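Local coordinates for polyketide synthase/nonribosomal peptide synthetase hybrid RzxB (Pseudomonas fluorescens, PDB 5IL6), which probably dehydrates beta-hydroxyacyl intermediates, through its dehydratase domain, on the trans-AT polyketide assembly line that makes rhizoxin, at residues A[38-46]-A[164-172]. Residues are numbered along the deposited sequence; the frame is centred on the assembly and turned at random.
Sequences SVLAEHRVN and MGIEYGAGH
Glu-42 reaches across to the turn at residues 169-172. Its CB lies 3.8 Å from both Gly-169 N and His-172 CD2. CG lies 4.1 Å from Gly-169 CA. CD comes to 3.4 Å from Gly-171 N, and OE2 accepts a hydrogen bond from that N at 2.9 Å. The N-H meets the carboxylate from above its plane, 50° out of it. OE1 lies 3.0 Å from Gly-171 CA and in the plane of the His-172 ring, at its CD2 edge. The chain gets there because CG stands anti to the carbonyl carbon (chi1 -60°) and CD continues extended. With the carboxylate cut back to an alanine here, Gly-171 N is likely to lose its side-chain partner and a gap to open beside His-172. The backbone O of Glu-42 also accepts a hydrogen bond from Gly-169 N at 3.0 Å. Beyond it, Arg-44 and Glu-167 exchange two nearly straight backbone bonds, and Asn-46 N bonds Gly-165 O at 2.7 Å. On one face of this antiparallel ladder His-43 CD2 touches Tyr-168 CE1 at 3.6 Å, the rings oblique. His-43 ND1 is held by Val-50 O. Strand 43-45 runs between 48-49 and 166-168 in a small antiparallel sheet linking the two hotdog-family regions. Helix 204-212 packs against Val-39, Tyr-168 and His-172.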
loop_
_atom_site.group_PDB
_atom_site.type_symbol
_atom_site.label_atom_id
_atom_site.label_comp_id
_atom_site.label_asym_id
_atom_site.label_seq_id
_atom_site.Cartn_x
_atom_site.Cartn_y
_atom_site.Cartn_z
ATOM N N SER A 38 0.371 -4.531 -13.774
ATOM C CA SER A 38 1.317 -3.497 -13.368
ATOM C C SER A 38 1.741 -3.665 -11.912
ATOM O O SER A 38 2.907 -3.436 -11.570
ATOM C CB SER A 38 0.701 -2.115 -13.586
ATOM O OG SER A 38 0.313 -1.933 -14.938
ATOM N N VAL A 39 0.812 -4.072 -11.042
ATOM C CA VAL A 39 1.137 -4.233 -9.626
ATOM C C VAL A 39 2.195 -5.305 -9.407
ATOM O O VAL A 39 2.802 -5.362 -8.332
ATOM C CB VAL A 39 -0.135 -4.551 -8.808
ATOM C CG1 VAL A 39 -1.055 -3.341 -8.766
ATOM C CG2 VAL A 39 -0.862 -5.770 -9.377
ATOM N N LEU A 40 2.423 -6.169 -10.395
ATOM C CA LEU A 40 3.486 -7.163 -10.342
ATOM C C LEU A 40 4.643 -6.803 -11.265
ATOM O O LEU A 40 5.781 -6.656 -10.808
ATOM C CB LEU A 40 2.922 -8.538 -10.717
ATOM C CG LEU A 40 2.007 -9.186 -9.679
ATOM C CD1 LEU A 40 0.844 -9.874 -10.370
ATOM C CD2 LEU A 40 2.784 -10.179 -8.833
ATOM N N ALA A 41 4.368 -6.643 -12.562
ATOM C CA ALA A 41 5.428 -6.488 -13.553
ATOM C C ALA A 41 6.223 -5.205 -13.355
ATOM O O ALA A 41 7.409 -5.155 -13.694
ATOM C CB ALA A 41 4.829 -6.520 -14.958
ATOM N N GLU A 42 5.589 -4.154 -12.843
ATOM C CA GLU A 42 6.258 -2.876 -12.646
ATOM C C GLU A 42 6.793 -2.712 -11.230
ATOM O O GLU A 42 7.182 -1.603 -10.852
ATOM C CB GLU A 42 5.299 -1.733 -12.988
ATOM C CG GLU A 42 4.813 -1.781 -14.429
ATOM C CD GLU A 42 4.091 -0.519 -14.849
ATOM O OE1 GLU A 42 3.124 -0.136 -14.164
ATOM O OE2 GLU A 42 4.493 0.090 -15.865
ATOM N N HIS A 43 6.825 -3.792 -10.448
ATOM C CA HIS A 43 7.344 -3.786 -9.079
ATOM C C HIS A 43 8.240 -5.015 -8.930
ATOM O O HIS A 43 7.777 -6.078 -8.510
ATOM C CB HIS A 43 6.197 -3.789 -8.073
ATOM C CG HIS A 43 6.638 -3.653 -6.649
ATOM N ND1 HIS A 43 6.978 -4.737 -5.869
ATOM C CD2 HIS A 43 6.784 -2.562 -5.862
ATOM C CE1 HIS A 43 7.322 -4.319 -4.665
ATOM N NE2 HIS A 43 7.210 -3.003 -4.633
ATOM N N ARG A 44 9.519 -4.869 -9.264
ATOM C CA ARG A 44 10.450 -5.989 -9.285
ATOM C C ARG A 44 11.427 -5.878 -8.126
ATOM O O ARG A 44 12.081 -4.844 -7.953
ATOM C CB ARG A 44 11.205 -6.052 -10.615
ATOM C CG ARG A 44 10.322 -6.465 -11.784
ATOM C CD ARG A 44 11.130 -6.755 -13.044
ATOM N NE ARG A 44 10.297 -7.349 -14.092
ATOM C CZ ARG A 44 10.121 -8.656 -14.275
ATOM N NH1 ARG A 44 10.721 -9.537 -13.484
ATOM N NH2 ARG A 44 9.342 -9.088 -15.260
ATOM N N VAL A 45 11.526 -6.949 -7.342
ATOM C CA VAL A 45 12.414 -7.013 -6.187
ATOM C C VAL A 45 13.424 -8.120 -6.446
ATOM O O VAL A 45 13.047 -9.287 -6.611
ATOM C CB VAL A 45 11.639 -7.267 -4.885
ATOM C CG1 VAL A 45 12.597 -7.368 -3.703
ATOM C CG2 VAL A 45 10.607 -6.167 -4.658
ATOM N N ASN A 46 14.703 -7.755 -6.486
ATOM C CA ASN A 46 15.773 -8.697 -6.809
ATOM C C ASN A 46 15.476 -9.419 -8.122
ATOM O O ASN A 46 15.752 -10.611 -8.280
ATOM C CB ASN A 46 15.989 -9.692 -5.667
ATOM C CG ASN A 46 16.554 -9.035 -4.420
ATOM O OD1 ASN A 46 17.309 -8.065 -4.501
ATOM N ND2 ASN A 46 16.190 -9.563 -3.257
ATOM N N MET A 164 19.255 -1.154 -3.687
ATOM C CA MET A 164 18.865 -2.172 -2.721
ATOM C C MET A 164 18.135 -3.345 -3.368
ATOM O O MET A 164 17.870 -4.340 -2.684
ATOM C CB MET A 164 18.014 -1.567 -1.596
ATOM C CG MET A 164 16.638 -1.061 -1.978
ATOM S SD MET A 164 15.688 -0.490 -0.544
ATOM C CE MET A 164 16.868 0.566 0.291
ATOM N N GLY A 165 17.800 -3.247 -4.652
ATOM C CA GLY A 165 17.187 -4.342 -5.377
ATOM C C GLY A 165 15.766 -4.122 -5.857
ATOM O O GLY A 165 15.136 -5.085 -6.311
ATOM N N ILE A 166 15.242 -2.902 -5.785
ATOM C CA ILE A 166 13.856 -2.618 -6.149
ATOM C C ILE A 166 13.862 -1.742 -7.395
ATOM O O ILE A 166 14.422 -0.639 -7.385
ATOM C CB ILE A 166 13.094 -1.933 -5.004
ATOM C CG1 ILE A 166 13.136 -2.799 -3.740
ATOM C CG2 ILE A 166 11.647 -1.666 -5.418
ATOM C CD1 ILE A 166 12.602 -2.101 -2.504
ATOM N N GLU A 167 13.234 -2.232 -8.463
ATOM C CA GLU A 167 13.144 -1.518 -9.729
ATOM C C GLU A 167 11.680 -1.364 -10.112
ATOM O O GLU A 167 10.912 -2.329 -10.042
ATOM C CB GLU A 167 13.914 -2.256 -10.827
ATOM C CG GLU A 167 15.380 -2.473 -10.486
ATOM C CD GLU A 167 16.312 -1.994 -11.578
ATOM O OE1 GLU A 167 17.047 -2.831 -12.142
ATOM O OE2 GLU A 167 16.303 -0.781 -11.875
ATOM N N TYR A 168 11.299 -0.159 -10.522
ATOM C CA TYR A 168 9.913 0.163 -10.832
ATOM C C TYR A 168 9.749 0.441 -12.319
ATOM O O TYR A 168 10.586 1.112 -12.932
ATOM C CB TYR A 168 9.440 1.388 -10.047
ATOM C CG TYR A 168 9.513 1.248 -8.547
ATOM C CD1 TYR A 168 8.535 0.560 -7.841
ATOM C CD2 TYR A 168 10.551 1.826 -7.833
ATOM C CE1 TYR A 168 8.601 0.442 -6.468
ATOM C CE2 TYR A 168 10.625 1.713 -6.462
ATOM C CZ TYR A 168 9.648 1.023 -5.784
ATOM O OH TYR A 168 9.721 0.911 -4.415
ATOM N N GLY A 169 8.668 -0.079 -12.896
ATOM C CA GLY A 169 8.257 0.346 -14.215
ATOM C C GLY A 169 7.590 1.704 -14.165
ATOM O O GLY A 169 7.270 2.231 -13.101
ATOM N N ALA A 170 7.363 2.275 -15.350
ATOM C CA ALA A 170 6.851 3.640 -15.419
ATOM C C ALA A 170 5.556 3.789 -14.633
ATOM O O ALA A 170 5.343 4.805 -13.964
ATOM C CB ALA A 170 6.639 4.047 -16.877
ATOM N N GLY A 171 4.682 2.783 -14.692
ATOM C CA GLY A 171 3.406 2.882 -14.006
ATOM C C GLY A 171 3.517 2.953 -12.498
ATOM O O GLY A 171 2.557 3.372 -11.838
ATOM N N HIS A 172 4.657 2.549 -11.933
ATOM C CA HIS A 172 4.885 2.650 -10.495
ATOM C C HIS A 172 6.023 3.608 -10.153
ATOM O O HIS A 172 6.450 3.653 -8.994
ATOM C CB HIS A 172 5.157 1.262 -9.903
ATOM C CG HIS A 172 3.912 0.472 -9.641
ATOM N ND1 HIS A 172 3.508 0.123 -8.371
ATOM C CD2 HIS A 172 2.981 -0.035 -10.485
ATOM C CE1 HIS A 172 2.381 -0.563 -8.444
ATOM N NE2 HIS A 172 2.040 -0.674 -9.715
HETATM O O HOH W 1 9.746 -3.355 -12.614
HETATM O O HOH W 2 7.397 0.050 -3.088
HETATM O O HOH W 3 18.611 -7.025 -2.544
#